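Local coordinates for laccase (Botrytis aclada, PDB 3SQR), which oxidises phenolic substrates and reduces dioxygen to water as a glycosylated multicopper oxidase, probably in lignin degradation and detoxification of lignin-derived products, at residues V293-Y298 / A374-H379; D471-A476 / V494-R499. All coordinates share one frame; numbering follows the deposited sequence.

Contact 1: V293-Y298 / A374-H379. With MAN (alpha-D-mannopyranose), chain L.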
ATOM      1  N   VAL A 293       4.876   3.355 -11.072  1.00 23.14           N
ATOM      2  CA  VAL A 293       5.063   4.275 -12.225  1.00 21.93           C
ATOM      3  C   VAL A 293       6.441   4.913 -12.163  1.00 21.52           C
ATOM      4  O   VAL A 293       6.751   5.733 -11.277  1.00 21.30           O
ATOM      5  CB  VAL A 293       4.025   5.333 -12.161  1.00 21.56           C
ATOM      6  CG1 VAL A 293       4.150   6.356 -13.332  1.00 23.67           C
ATOM      7  CG2 VAL A 293       2.566   4.723 -12.148  1.00 20.02           C
ATOM      8  N   PRO A 294       7.260   4.577 -13.143  1.00 23.11           N
ATOM      9  CA  PRO A 294       8.540   5.225 -13.279  1.00 23.60           C
ATOM     10  C   PRO A 294       8.402   6.719 -13.556  1.00 22.84           C
ATOM     11  O   PRO A 294       7.533   7.146 -14.296  1.00 23.70           O
ATOM     12  CB  PRO A 294       9.143   4.468 -14.470  1.00 24.18           C
ATOM     13  CG  PRO A 294       8.531   3.168 -14.434  1.00 24.71           C
ATOM     14  CD  PRO A 294       7.143   3.483 -14.124  1.00 22.55           C
ATOM     15  N   ILE A 295       9.255   7.521 -12.910  1.00 23.86           N
ATOM     16  CA  ILE A 295       9.184   8.964 -13.034  1.00 23.44           C
ATOM     17  C   ILE A 295      10.523   9.471 -13.553  1.00 24.85           C
ATOM     18  O   ILE A 295      11.514   8.793 -13.489  1.00 25.46           O
ATOM     19  CB  ILE A 295       8.836   9.692 -11.704  1.00 24.14           C
ATOM     20  CG1 ILE A 295       9.875   9.447 -10.622  1.00 23.87           C
ATOM     21  CG2 ILE A 295       7.412   9.214 -11.162  1.00 23.23           C
ATOM     22  CD1 ILE A 295       9.755  10.414  -9.381  1.00 24.78           C
ATOM     23  N   VAL A 296      10.476  10.660 -14.123  1.00 25.50           N
ATOM     24  CA  VAL A 296      11.713  11.375 -14.458  1.00 26.35           C
ATOM     25  C   VAL A 296      12.504  11.538 -13.176  1.00 26.30           C
ATOM     26  O   VAL A 296      12.001  12.111 -12.224  1.00 26.26           O
ATOM     27  CB  VAL A 296      11.354  12.722 -15.073  1.00 27.22           C
ATOM     28  CG1 VAL A 296      12.681  13.540 -15.410  1.00 28.30           C
ATOM     29  CG2 VAL A 296      10.561  12.453 -16.274  1.00 26.90           C
ATOM     30  N   PRO A 297      13.766  11.099 -13.171  1.00 26.68           N
ATOM     31  CA  PRO A 297      14.492  11.167 -11.901  1.00 27.60           C
ATOM     32  C   PRO A 297      14.651  12.586 -11.337  1.00 28.84           C
ATOM     33  O   PRO A 297      14.861  13.541 -12.095  1.00 29.04           O
ATOM     34  CB  PRO A 297      15.847  10.576 -12.248  1.00 27.49           C
ATOM     35  CG  PRO A 297      15.577   9.666 -13.442  1.00 28.20           C
ATOM     36  CD  PRO A 297      14.514  10.356 -14.203  1.00 26.82           C
ATOM     37  N   TYR A 298      14.532  12.719 -10.019  1.00 27.63           N
ATOM     38  CA  TYR A 298      14.832  13.925  -9.307  1.00 27.96           C
ATOM     39  C   TYR A 298      15.565  13.573  -8.026  1.00 29.59           C
ATOM     40  O   TYR A 298      15.503  12.434  -7.513  1.00 28.50           O
ATOM     41  CB  TYR A 298      13.609  14.783  -9.052  1.00 28.05           C
ATOM     42  CG  TYR A 298      12.714  14.314  -7.902  1.00 26.26           C
ATOM     43  CD1 TYR A 298      11.755  13.350  -8.116  1.00 26.18           C
ATOM     44  CD2 TYR A 298      12.842  14.851  -6.640  1.00 27.65           C
ATOM     45  CE1 TYR A 298      10.926  12.946  -7.094  1.00 24.54           C
ATOM     46  CE2 TYR A 298      12.007  14.451  -5.592  1.00 25.81           C
ATOM     47  CZ  TYR A 298      11.024  13.494  -5.873  1.00 23.55           C
ATOM     48  OH  TYR A 298      10.174  13.060  -4.904  1.00 24.99           O
ATOM     49  N   ALA A 374       4.977  18.777  -8.237  1.00 27.40           N
ATOM     50  CA  ALA A 374       5.915  19.170  -9.323  1.00 28.88           C
ATOM     51  C   ALA A 374       7.117  18.276  -9.525  1.00 28.58           C
ATOM     52  O   ALA A 374       7.719  18.280 -10.594  1.00 30.38           O
ATOM     53  CB  ALA A 374       6.360  20.632  -9.147  1.00 28.95           C
ATOM     54  N   SER A 375       7.440  17.482  -8.494  1.00 28.12           N
ATOM     55  CA  SER A 375       8.529  16.562  -8.565  1.00 27.12           C
ATOM     56  C   SER A 375       8.178  15.208  -9.162  1.00 25.75           C
ATOM     57  O   SER A 375       9.046  14.444  -9.472  1.00 24.93           O
ATOM     58  CB  SER A 375       9.083  16.290  -7.177  1.00 27.02           C
ATOM     59  OG  SER A 375       9.479  17.429  -6.413  1.00 28.41           O
ATOM     60  N   LEU A 376       6.905  14.916  -9.304  1.00 25.54           N
ATOM     61  CA  LEU A 376       6.497  13.562  -9.637  1.00 24.68           C
ATOM     62  C   LEU A 376       5.969  13.488 -11.077  1.00 25.03           C
ATOM     63  O   LEU A 376       4.731  13.512 -11.310  1.00 27.23           O
ATOM     64  CB  LEU A 376       5.447  13.135  -8.634  1.00 22.43           C
ATOM     65  CG  LEU A 376       5.827  13.116  -7.144  1.00 22.03           C
ATOM     66  CD1 LEU A 376       4.584  12.571  -6.324  1.00 23.46           C
ATOM     67  CD2 LEU A 376       7.102  12.296  -6.897  1.00 24.91           C
ATOM     68  N   VAL A 377       6.894  13.371 -12.023  1.00 24.94           N
ATOM     69  CA  VAL A 377       6.571  13.435 -13.451  1.00 25.49           C
ATOM     70  C   VAL A 377       6.784  12.100 -14.078  1.00 24.36           C
ATOM     71  O   VAL A 377       7.882  11.674 -14.196  1.00 25.52           O
ATOM     72  CB  VAL A 377       7.459  14.502 -14.161  1.00 24.86           C
ATOM     73  CG1 VAL A 377       7.072  14.623 -15.667  1.00 29.89           C
ATOM     74  CG2 VAL A 377       7.307  15.806 -13.419  1.00 29.28           C
ATOM     75  N   PRO A 378       5.697  11.383 -14.432  1.00 25.73           N
ATOM     76  CA  PRO A 378       5.830  10.083 -15.046  1.00 25.30           C
ATOM     77  C   PRO A 378       6.704  10.177 -16.276  1.00 26.95           C
ATOM     78  O   PRO A 378       6.601  11.142 -17.064  1.00 25.69           O
ATOM     79  CB  PRO A 378       4.381   9.695 -15.380  1.00 25.40           C
ATOM     80  CG  PRO A 378       3.586  10.461 -14.343  1.00 26.96           C
ATOM     81  CD  PRO A 378       4.300  11.784 -14.290  1.00 25.96           C
ATOM     82  N   HIS A 379       7.565   9.195 -16.422  1.00 26.71           N
ATOM     83  CA  HIS A 379       8.432   9.132 -17.568  1.00 27.28           C
ATOM     84  C   HIS A 379       7.602   8.888 -18.818  1.00 28.86           C
ATOM     85  O   HIS A 379       7.827   9.539 -19.870  1.00 27.34           O
ATOM     86  CB  HIS A 379       9.463   8.019 -17.432  1.00 27.38           C
ATOM     87  CG  HIS A 379      10.225   7.816 -18.689  1.00 28.25           C
ATOM     88  ND1 HIS A 379      11.423   8.461 -18.924  1.00 32.22           N
ATOM     89  CD2 HIS A 379       9.912   7.162 -19.834  1.00 30.98           C
ATOM     90  CE1 HIS A 379      11.838   8.176 -20.153  1.00 31.10           C
ATOM     91  NE2 HIS A 379      10.945   7.393 -20.729  1.00 28.03           N
TER
HETATM   92  C1  MAN L 561      10.786  17.845  -6.916  1.00 29.50           C
HETATM   93  C2  MAN L 561      11.448  18.511  -5.717  1.00 32.35           C
HETATM   94  C3  MAN L 561      10.767  19.824  -5.358  1.00 33.78           C
HETATM   95  C4  MAN L 561      10.709  20.724  -6.594  1.00 34.05           C
HETATM   96  C5  MAN L 561      10.012  19.967  -7.733  1.00 30.73           C
HETATM   97  C6  MAN L 561      10.006  20.806  -9.017  1.00 32.52           C
HETATM   98  O2  MAN L 561      12.827  18.682  -6.024  1.00 33.70           O
HETATM   99  O3  MAN L 561      11.426  20.404  -4.229  1.00 34.49           O
HETATM  100  O4  MAN L 561       9.951  21.859  -6.293  1.00 31.65           O
HETATM  101  O5  MAN L 561      10.689  18.745  -8.012  1.00 29.87           O
HETATM  102  O6  MAN L 561      11.373  21.019  -9.391  1.00 34.10           O
HETATM  103  O   HOH W   1       9.741  13.488 -11.763  1.00 27.74           O
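Two backbone hydrogen bonds join V293-Y298 to A374-H379 across a single bridge between I295 and P378. V296 N donates to V377 O at 2.8 Å, the donor almost in line with the carbonyl bond (C=O...N 173°). H379 N reaches P294 O at 3.0 Å in a nearly straight bond (N-H...O 174°), though it sits tilted out of that carbonyl's plane; P378 CA makes a CA-H...O contact to the same oxygen. Where the backbones spread apart, one water takes over: it donates to V296 O and to S375 O (2.6 Å to the latter) and accepts from V377 N, so three polar backbone groups are satisfied at once.

The aromatic contact lies at the other end. Y298 has CG between the backbone N and the carbonyl carbon (chi1 78°). S375 CB sits over the centre of one face of its ring, 3.7 Å from the centroid, a CH-pi contact, and I295 CD1 meets the ring edge in plane. L376 CD2 approaches Y298 obliquely, 3.7 Å from Y298 OH, and also touches I295 CD1. The phenol oxygen itself hydrogen-bonds E371. Further apolar contacts join V293 CG1 to P378 CB (3.9 Å) and V296 CG2 to V377 CG1.

S375 is O-mannosylated: its OG is bonded to C1 of an alpha-mannose, and that carbon lies 3.6 Å from Y298 CD2, so ring and sugar root pack together. The strand holding V293-Y298 is an outermost strand of a six-stranded sheet in the second cupredoxin-like domain, and the bridge fastens to it the long linker that leads into the third domain.

Contact 2: D471-A476 / V494-R499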
ATOM      1  N   ASP A 471      -4.165   2.896 -11.840  1.00 21.73           N
ATOM      2  CA  ASP A 471      -3.346   4.052 -11.489  1.00 21.10           C
ATOM      3  C   ASP A 471      -4.162   5.298 -11.740  1.00 22.80           C
ATOM      4  O   ASP A 471      -4.869   5.365 -12.746  1.00 23.80           O
ATOM      5  CB  ASP A 471      -2.121   4.195 -12.335  1.00 21.11           C
ATOM      6  CG  ASP A 471      -1.052   3.159 -12.033  1.00 21.10           C
ATOM      7  OD1 ASP A 471      -1.066   2.521 -10.989  1.00 21.27           O
ATOM      8  OD2 ASP A 471      -0.179   3.050 -12.856  1.00 23.39           O
ATOM      9  N   PHE A 472      -4.103   6.251 -10.824  1.00 21.89           N
ATOM     10  CA  PHE A 472      -4.805   7.519 -11.033  1.00 22.64           C
ATOM     11  C   PHE A 472      -3.850   8.633 -11.346  1.00 22.92           C
ATOM     12  O   PHE A 472      -2.644   8.503 -11.113  1.00 21.28           O
ATOM     13  CB  PHE A 472      -5.713   7.859  -9.879  1.00 24.19           C
ATOM     14  CG  PHE A 472      -5.028   7.916  -8.552  1.00 24.14           C
ATOM     15  CD1 PHE A 472      -4.029   8.841  -8.292  1.00 24.19           C
ATOM     16  CD2 PHE A 472      -5.381   7.035  -7.568  1.00 25.77           C
ATOM     17  CE1 PHE A 472      -3.422   8.850  -7.050  1.00 28.13           C
ATOM     18  CE2 PHE A 472      -4.794   7.069  -6.309  1.00 25.49           C
ATOM     19  CZ  PHE A 472      -3.825   7.944  -6.067  1.00 26.71           C
ATOM     20  N   PHE A 473      -4.419   9.730 -11.840  1.00 22.61           N
ATOM     21  CA  PHE A 473      -3.651  10.922 -12.170  1.00 23.80           C
ATOM     22  C   PHE A 473      -4.005  11.955 -11.136  1.00 23.07           C
ATOM     23  O   PHE A 473      -5.199  12.197 -10.872  1.00 26.18           O
ATOM     24  CB  PHE A 473      -4.132  11.401 -13.539  1.00 23.28           C
ATOM     25  CG  PHE A 473      -3.774  10.498 -14.675  1.00 22.78           C
ATOM     26  CD1 PHE A 473      -4.340   9.264 -14.866  1.00 25.56           C
ATOM     27  CD2 PHE A 473      -2.836  10.919 -15.611  1.00 24.81           C
ATOM     28  CE1 PHE A 473      -3.988   8.476 -15.991  1.00 28.15           C
ATOM     29  CE2 PHE A 473      -2.525  10.145 -16.695  1.00 27.33           C
ATOM     30  CZ  PHE A 473      -3.057   8.955 -16.870  1.00 28.66           C
ATOM     31  N   ILE A 474      -2.997  12.513 -10.481  1.00 24.00           N
ATOM     32  CA  ILE A 474      -3.243  13.520  -9.462  1.00 23.09           C
ATOM     33  C   ILE A 474      -3.427  14.870 -10.170  1.00 22.80           C
ATOM     34  O   ILE A 474      -2.454  15.566 -10.437  1.00 23.84           O
ATOM     35  CB  ILE A 474      -2.123  13.581  -8.493  1.00 23.30           C
ATOM     36  CG1 ILE A 474      -1.839  12.192  -7.884  1.00 22.40           C
ATOM     37  CG2 ILE A 474      -2.434  14.637  -7.425  1.00 24.94           C
ATOM     38  CD1 ILE A 474      -0.769  12.252  -6.720  1.00 25.67           C
ATOM     39  N   VAL A 475      -4.658  15.162 -10.531  1.00 23.88           N
ATOM     40  CA  VAL A 475      -4.942  16.422 -11.238  1.00 24.24           C
ATOM     41  C   VAL A 475      -4.914  17.646 -10.283  1.00 26.13           C
ATOM     42  O   VAL A 475      -4.645  18.780 -10.688  1.00 26.84           O
ATOM     43  CB  VAL A 475      -6.155  16.334 -12.115  1.00 24.02           C
ATOM     44  CG1 VAL A 475      -5.923  15.099 -13.140  1.00 24.28           C
ATOM     45  CG2 VAL A 475      -7.480  16.246 -11.386  1.00 23.39           C
ATOM     46  N   ALA A 476      -5.095  17.379  -9.008  1.00 25.62           N
ATOM     47  CA  ALA A 476      -4.992  18.412  -7.963  1.00 26.39           C
ATOM     48  C   ALA A 476      -4.800  17.733  -6.613  1.00 25.43           C
ATOM     49  O   ALA A 476      -5.468  16.762  -6.267  1.00 24.81           O
ATOM     50  CB  ALA A 476      -6.275  19.259  -7.918  1.00 25.73           C
ATOM     51  N   VAL A 494      -2.261  17.386 -17.913  1.00 29.17           N
ATOM     52  CA  VAL A 494      -1.146  17.089 -18.773  1.00 29.88           C
ATOM     53  C   VAL A 494      -0.000  16.457 -18.008  1.00 28.76           C
ATOM     54  O   VAL A 494       0.767  17.137 -17.253  1.00 29.22           O
ATOM     55  CB  VAL A 494      -0.577  18.358 -19.461  1.00 30.22           C
ATOM     56  CG1 VAL A 494       0.523  17.940 -20.375  1.00 31.50           C
ATOM     57  CG2 VAL A 494      -1.713  19.052 -20.243  1.00 32.01           C
ATOM     58  N   ASN A 495       0.100  15.159 -18.200  1.00 27.19           N
ATOM     59  CA  ASN A 495       1.039  14.332 -17.470  1.00 26.63           C
ATOM     60  C   ASN A 495       1.209  14.719 -15.982  1.00 26.65           C
ATOM     61  O   ASN A 495       2.332  14.946 -15.543  1.00 27.95           O
ATOM     62  CB  ASN A 495       2.408  14.295 -18.143  1.00 25.71           C
ATOM     63  CG  ASN A 495       3.223  13.116 -17.713  1.00 26.92           C
ATOM     64  OD1 ASN A 495       2.650  12.035 -17.442  1.00 28.12           O
ATOM     65  ND2 ASN A 495       4.552  13.281 -17.649  1.00 29.43           N
ATOM     66  N   PRO A 496       0.119  14.728 -15.216  1.00 26.00           N
ATOM     67  CA  PRO A 496       0.268  14.970 -13.792  1.00 24.97           C
ATOM     68  C   PRO A 496       0.851  13.722 -13.101  1.00 24.48           C
ATOM     69  O   PRO A 496       1.057  12.709 -13.739  1.00 25.99           O
ATOM     70  CB  PRO A 496      -1.140  15.210 -13.343  1.00 25.90           C
ATOM     71  CG  PRO A 496      -1.932  14.357 -14.257  1.00 24.47           C
ATOM     72  CD  PRO A 496      -1.273  14.439 -15.558  1.00 26.64           C
ATOM     73  N   PRO A 497       1.213  13.837 -11.820  1.00 24.23           N
ATOM     74  CA  PRO A 497       1.651  12.595 -11.166  1.00 23.82           C
ATOM     75  C   PRO A 497       0.648  11.464 -11.339  1.00 23.49           C
ATOM     76  O   PRO A 497      -0.554  11.665 -11.450  1.00 23.74           O
ATOM     77  CB  PRO A 497       1.784  12.978  -9.693  1.00 22.97           C
ATOM     78  CG  PRO A 497       1.820  14.515  -9.704  1.00 25.65           C
ATOM     79  CD  PRO A 497       1.059  14.939 -10.888  1.00 24.92           C
ATOM     80  N   ARG A 498       1.168  10.251 -11.348  1.00 24.02           N
ATOM     81  CA  ARG A 498       0.343   9.090 -11.632  1.00 23.71           C
ATOM     82  C   ARG A 498       0.874   7.975 -10.770  1.00 22.08           C
ATOM     83  O   ARG A 498       2.074   7.688 -10.787  1.00 22.28           O
ATOM     84  CB  ARG A 498       0.440   8.733 -13.124  1.00 24.03           C
ATOM     85  CG  ARG A 498      -0.460   7.612 -13.618  1.00 24.06           C
ATOM     86  CD  ARG A 498      -0.405   7.503 -15.131  1.00 23.41           C
ATOM     87  NE  ARG A 498       0.796   6.884 -15.651  1.00 23.73           N
ATOM     88  CZ  ARG A 498       1.698   7.466 -16.449  1.00 25.04           C
ATOM     89  NH1 ARG A 498       1.567   8.715 -16.779  1.00 24.83           N
ATOM     90  NH2 ARG A 498       2.725   6.798 -16.911  1.00 22.65           N
ATOM     91  N   ARG A 499      -0.040   7.382  -9.990  1.00 22.67           N
ATOM     92  CA  ARG A 499       0.339   6.436  -9.005  1.00 22.83           C
ATOM     93  C   ARG A 499      -0.917   5.781  -8.450  1.00 23.38           C
ATOM     94  O   ARG A 499      -2.008   5.900  -9.028  1.00 23.21           O
ATOM     95  CB  ARG A 499       1.170   7.126  -7.908  1.00 23.93           C
ATOM     96  CG  ARG A 499       0.369   8.069  -6.981  1.00 22.99           C
ATOM     97  CD  ARG A 499       1.243   8.827  -5.963  1.00 24.06           C
ATOM     98  NE  ARG A 499       2.182   7.920  -5.281  1.00 21.60           N
ATOM     99  CZ  ARG A 499       3.300   8.306  -4.670  1.00 24.33           C
ATOM    100  NH1 ARG A 499       3.685   9.566  -4.684  1.00 22.44           N
ATOM    101  NH2 ARG A 499       4.099   7.387  -4.142  1.00 23.50           N
TER
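F473 and R498 lie side by side and point the same way on one face of a short antiparallel ladder, where they form the non-hydrogen-bonded pair. R498 CD rests over the F473 ring, displaced toward the rim and 3.5 Å from CZ, a CH-pi contact. A bend at chi3 (76°) turns R498 NE aside from the extended line; the guanidinium plane stands 45° from the ring, and the polar end bonds Y59 and L380 O. P496 CG meets the same ring at its edge, in plane, 3.8 Å from F473 CD2.

On the other face F472 and R499 also run side by side. F472 CG stands between the backbone N and the carbonyl carbon (chi1 56°); R499 O lies above the centre of one face of the F472 ring. R499 CG touches F472 CE1 at 3.9 Å, and R499 CD touches I474 CD1. I474 crosses P497 at about a right angle, CD1 against CB at 4.0 Å.

Between the two faces, the backbones of F472 and R499 exchange a pair of hydrogen bonds, and I474 N binds P497 O at 2.8 Å.

Chemically, both arginines lend their aliphatic stems to apolar packing and take their charges elsewhere. R499 forms a salt bridge with D291 and bonds Y311. Y59 hydrogen-bonds both R498 NE and D471 OD2, so R498's hydrogen bonds and the nearby D471 carboxylate, linked through Y59, may help offset the burial of its charge.

From the N terminus, V293-Y298 comes first, on a strand of the second cupredoxin-like domain; 75 residues later A374-H379 returns to it, and contact 1 closes. The chain then enters the third domain, where contact 2 closes a much shorter excursion of 17 residues between 471-476 and 494-499. The two loops follow in series, neither nesting nor crossing, yet their centres are only 11 Å apart. They meet directly: N495 ND2 probably hydrogen-bonds P378 O, V293 packs on D471 and R498, and P378 CB packs on R498 NH1. The interdomain linker lies between an outermost strand of the second domain and strand 498-499, an outermost strand of the third.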